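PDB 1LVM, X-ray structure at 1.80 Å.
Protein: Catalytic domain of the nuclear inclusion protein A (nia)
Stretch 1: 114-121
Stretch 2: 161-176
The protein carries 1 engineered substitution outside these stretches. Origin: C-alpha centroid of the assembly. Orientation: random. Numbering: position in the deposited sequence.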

# COMPACT_ATOMS: atom_id res chain seq x y z
N GLU A 114 16.83 5.91 -8.41
CA GLU A 114 17.17 5.14 -9.57
C GLU A 114 17.08 3.62 -9.44
O GLU A 114 17.33 2.89 -10.40
N GLU A 115 16.66 3.11 -8.28
CA GLU A 115 16.60 1.66 -8.20
C GLU A 115 15.41 1.07 -8.95
O GLU A 115 14.40 1.73 -9.25
N ARG A 116 15.56 -0.21 -9.29
CA ARG A 116 14.54 -0.94 -10.02
C ARG A 116 13.48 -1.55 -9.10
O ARG A 116 13.84 -2.25 -8.16
N ILE A 117 12.20 -1.28 -9.38
CA ILE A 117 11.12 -1.79 -8.57
C ILE A 117 10.05 -2.41 -9.43
O ILE A 117 9.99 -2.15 -10.65
N CYS A 118 9.22 -3.28 -8.82
CA CYS A 118 8.08 -3.82 -9.53
C CYS A 118 6.90 -3.70 -8.55
O CYS A 118 7.04 -3.44 -7.35
N LEU A 119 5.73 -3.81 -9.11
CA LEU A 119 4.51 -3.71 -8.35
C LEU A 119 3.95 -5.11 -8.18
O LEU A 119 3.75 -5.84 -9.14
N VAL A 120 3.62 -5.43 -6.94
CA VAL A 120 3.11 -6.76 -6.59
C VAL A 120 1.71 -6.72 -6.12
O VAL A 120 1.36 -5.84 -5.34
N THR A 121 0.88 -7.63 -6.62
CA THR A 121 -0.48 -7.67 -6.17
C THR A 121 -0.93 -9.10 -5.99
O THR A 121 -0.16 -10.03 -6.14
N SER A 161 -1.02 -1.23 -3.16
CA SER A 161 -0.20 -2.39 -3.59
C SER A 161 1.25 -2.05 -3.33
O SER A 161 1.68 -0.94 -3.63
N PRO A 162 2.06 -3.02 -2.83
CA PRO A 162 3.48 -2.72 -2.56
C PRO A 162 4.37 -2.56 -3.80
O PRO A 162 4.18 -3.30 -4.76
N LEU A 163 5.31 -1.61 -3.73
CA LEU A 163 6.32 -1.42 -4.78
C LEU A 163 7.46 -2.18 -4.11
O LEU A 163 7.74 -1.92 -2.94
N VAL A 164 8.08 -3.13 -4.81
CA VAL A 164 9.14 -3.99 -4.27
C VAL A 164 10.44 -3.85 -5.09
O VAL A 164 10.40 -3.85 -6.32
N SER A 165 11.55 -3.73 -4.37
CA SER A 165 12.89 -3.62 -4.97
C SER A 165 13.26 -4.98 -5.58
O SER A 165 13.16 -6.02 -4.91
N THR A 166 13.70 -5.00 -6.83
CA THR A 166 14.08 -6.30 -7.41
C THR A 166 15.47 -6.60 -6.86
O THR A 166 15.94 -7.73 -6.92
N ARG A 167 16.13 -5.60 -6.29
CA ARG A 167 17.47 -5.85 -5.76
C ARG A 167 17.48 -6.67 -4.49
O ARG A 167 18.29 -7.58 -4.39
N ASP A 168 16.58 -6.40 -3.53
CA ASP A 168 16.64 -7.14 -2.30
C ASP A 168 15.29 -7.64 -1.84
O ASP A 168 15.19 -8.25 -0.77
N GLY A 169 14.24 -7.43 -2.65
CA GLY A 169 12.91 -7.93 -2.28
C GLY A 169 12.23 -7.15 -1.14
O GLY A 169 11.19 -7.57 -0.63
N PHE A 170 12.81 -6.03 -0.75
CA PHE A 170 12.19 -5.20 0.32
C PHE A 170 11.07 -4.35 -0.30
O PHE A 170 11.16 -3.89 -1.47
N ILE A 171 10.05 -4.07 0.50
CA ILE A 171 8.94 -3.21 0.09
C ILE A 171 9.39 -1.75 0.38
O ILE A 171 9.84 -1.44 1.51
N VAL A 172 9.33 -0.90 -0.64
CA VAL A 172 9.79 0.48 -0.49
C VAL A 172 8.66 1.50 -0.53
O VAL A 172 8.92 2.72 -0.43
N GLY A 173 7.45 1.03 -0.73
CA GLY A 173 6.31 1.98 -0.71
C GLY A 173 5.03 1.36 -1.16
O GLY A 173 5.02 0.13 -1.46
N ILE A 174 3.95 2.16 -1.26
CA ILE A 174 2.68 1.65 -1.72
C ILE A 174 2.09 2.53 -2.78
O ILE A 174 2.20 3.73 -2.71
N HIS A 175 1.43 1.94 -3.76
CA HIS A 175 0.90 2.78 -4.85
C HIS A 175 -0.15 3.77 -4.30
O HIS A 175 -1.01 3.39 -3.51
N SER A 176 -0.12 5.02 -4.76
CA SER A 176 -1.11 6.01 -4.28
C SER A 176 -1.86 6.78 -5.34
O SER A 176 -3.11 6.93 -5.30

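The strand running through Ile117 to Thr121 pairs antiparallel with strand 162-165, so side chains alternate between two faces of the sheet. On one face, Leu119 (chi1 t, chi2 p) and Leu163 (m, m) meet at the centre, Leu119 CD1 lying 3.7 Å from Leu163 CD1. The same Leu163 CD1 is 4.0 Å from CD1 of Ile117 (p, t), whose CG2 reaches Val172 CG2 (chi1 m) at 4.1 Å; Val172 thus extends the apolar layer from the neighbouring strand. On the other face, Cys118 (p) sets SG 4.3 Å from Val164 CB, and Val120 (t) brings CG2 to 3.6 Å from CG2 of Val164 (t). Val120 CB also lies 4.1 Å from Pro162 CG. Backbone hydrogen bonds fix this register, with Cys118 N to Val164 O and Val164 N to Cys118 O both 2.8 Å. Toward one end, Thr121 CG2 approaches Ser161 OG (m) at 3.3 Å. At the other, Glu115 (p, t) points toward stretch 2, and water 1 joins the two stretches: it donates to Glu115 OE1 (3.0 Å) and Arg116 O (2.6 Å) and accepts from Ser165 OG (2.7 Å; chi1 t). Farther out, water 2 donates to Glu115 OE1 (2.7 Å) and accepts from Arg167 NE (2.7 Å), linking acid and guanidinium without direct contact.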

# COMPACT_ATOMS: atom_id res chain seq x y z
CB GLU A 114 18.56 5.61 -10.05
CG GLU A 114 18.74 5.47 -11.54
CD GLU A 114 19.56 6.60 -12.16
OE1 GLU A 114 20.50 7.12 -11.50
OE2 GLU A 114 19.26 6.95 -13.31
CB GLU A 115 16.59 1.21 -6.74
CG GLU A 115 15.29 1.45 -6.03
CD GLU A 115 15.28 0.80 -4.65
OE1 GLU A 115 15.81 -0.32 -4.49
OE2 GLU A 115 14.75 1.40 -3.72
CB ARG A 116 15.16 -2.09 -10.84
CG ARG A 116 16.18 -1.57 -11.90
CD ARG A 116 16.94 -2.75 -12.55
NE ARG A 116 16.07 -3.56 -13.42
CZ ARG A 116 15.71 -3.25 -14.67
NH1 ARG A 116 16.16 -2.14 -15.25
NH2 ARG A 116 14.89 -4.06 -15.34
CB ILE A 117 10.49 -0.65 -7.72
CG1 ILE A 117 9.92 0.48 -8.63
CG2 ILE A 117 11.57 -0.07 -6.78
CD1 ILE A 117 9.24 1.70 -7.83
CB CYS A 118 8.29 -5.30 -9.98
SG CYS A 118 8.58 -6.41 -8.53
CB LEU A 119 3.51 -2.85 -9.10
CG LEU A 119 2.17 -2.57 -8.40
CD1 LEU A 119 2.39 -1.62 -7.27
CD2 LEU A 119 1.19 -1.92 -9.35
CB VAL A 120 4.03 -7.40 -5.50
CG1 VAL A 120 3.41 -8.83 -5.01
CG2 VAL A 120 5.42 -7.62 -6.17
CB THR A 121 -1.40 -6.88 -7.16
OG1 THR A 121 -1.47 -7.52 -8.45
CG2 THR A 121 -0.84 -5.48 -7.37
CB SER A 161 -0.43 -2.69 -5.08
OG SER A 161 -1.79 -3.04 -5.39
CB PRO A 162 3.97 -3.94 -1.74
CG PRO A 162 3.07 -5.08 -2.29
CD PRO A 162 1.70 -4.38 -2.37
CB LEU A 163 6.71 0.08 -4.93
CG LEU A 163 5.80 0.85 -5.92
CD1 LEU A 163 5.67 0.02 -7.25
CD2 LEU A 163 4.43 0.99 -5.32
CB VAL A 164 8.67 -5.51 -4.35
CG1 VAL A 164 9.65 -6.39 -3.58
CG2 VAL A 164 7.25 -5.68 -3.74
CB SER A 165 13.90 -3.36 -3.85
OG SER A 165 15.24 -3.50 -4.37
CB THR A 166 14.07 -6.27 -9.00
OG1 THR A 166 15.05 -5.30 -9.42
CG2 THR A 166 12.70 -5.85 -9.54
CB ARG A 167 18.23 -4.56 -5.43
CG ARG A 167 19.73 -4.83 -5.20
CD ARG A 167 20.49 -3.55 -4.88
NE ARG A 167 19.85 -2.81 -3.79
CZ ARG A 167 19.98 -3.10 -2.49
NH1 ARG A 167 20.74 -4.12 -2.08
NH2 ARG A 167 19.31 -2.39 -1.61
CB ASP A 168 17.34 -6.28 -1.21
CG ASP A 168 16.58 -5.00 -0.89
OD1 ASP A 168 15.47 -4.81 -1.45
OD2 ASP A 168 17.11 -4.18 -0.11
CB PHE A 170 13.18 -4.24 0.92
CG PHE A 170 14.13 -4.87 1.91
CD1 PHE A 170 14.68 -6.14 1.71
CD2 PHE A 170 14.53 -4.14 3.01
CE1 PHE A 170 15.64 -6.68 2.64
CE2 PHE A 170 15.48 -4.67 3.94
CZ PHE A 170 16.03 -5.95 3.73
CB ILE A 171 7.71 -3.54 0.92
CG1 ILE A 171 7.23 -4.95 0.47
CG2 ILE A 171 6.49 -2.56 0.58
CD1 ILE A 171 6.08 -5.42 1.49
CB VAL A 172 10.87 0.85 -1.56
CG1 VAL A 172 12.11 -0.10 -1.43
CG2 VAL A 172 10.23 0.82 -3.04
CB ILE A 174 1.64 1.51 -0.52
CG1 ILE A 174 1.35 2.90 0.11
CG2 ILE A 174 2.23 0.55 0.58
CD1 ILE A 174 0.26 2.70 1.27
CB HIS A 175 0.25 1.92 -5.91
CG HIS A 175 -0.32 2.74 -7.04
ND1 HIS A 175 0.47 3.59 -7.78
CD2 HIS A 175 -1.58 2.91 -7.48
CE1 HIS A 175 -0.30 4.27 -8.61
NE2 HIS A 175 -1.55 3.88 -8.45
CB SER A 176 -0.45 7.10 -3.40
OG SER A 176 -0.16 6.64 -2.10
O HOH W 1 15.98 -2.34 -6.72
O HOH W 2 18.47 -0.50 -4.16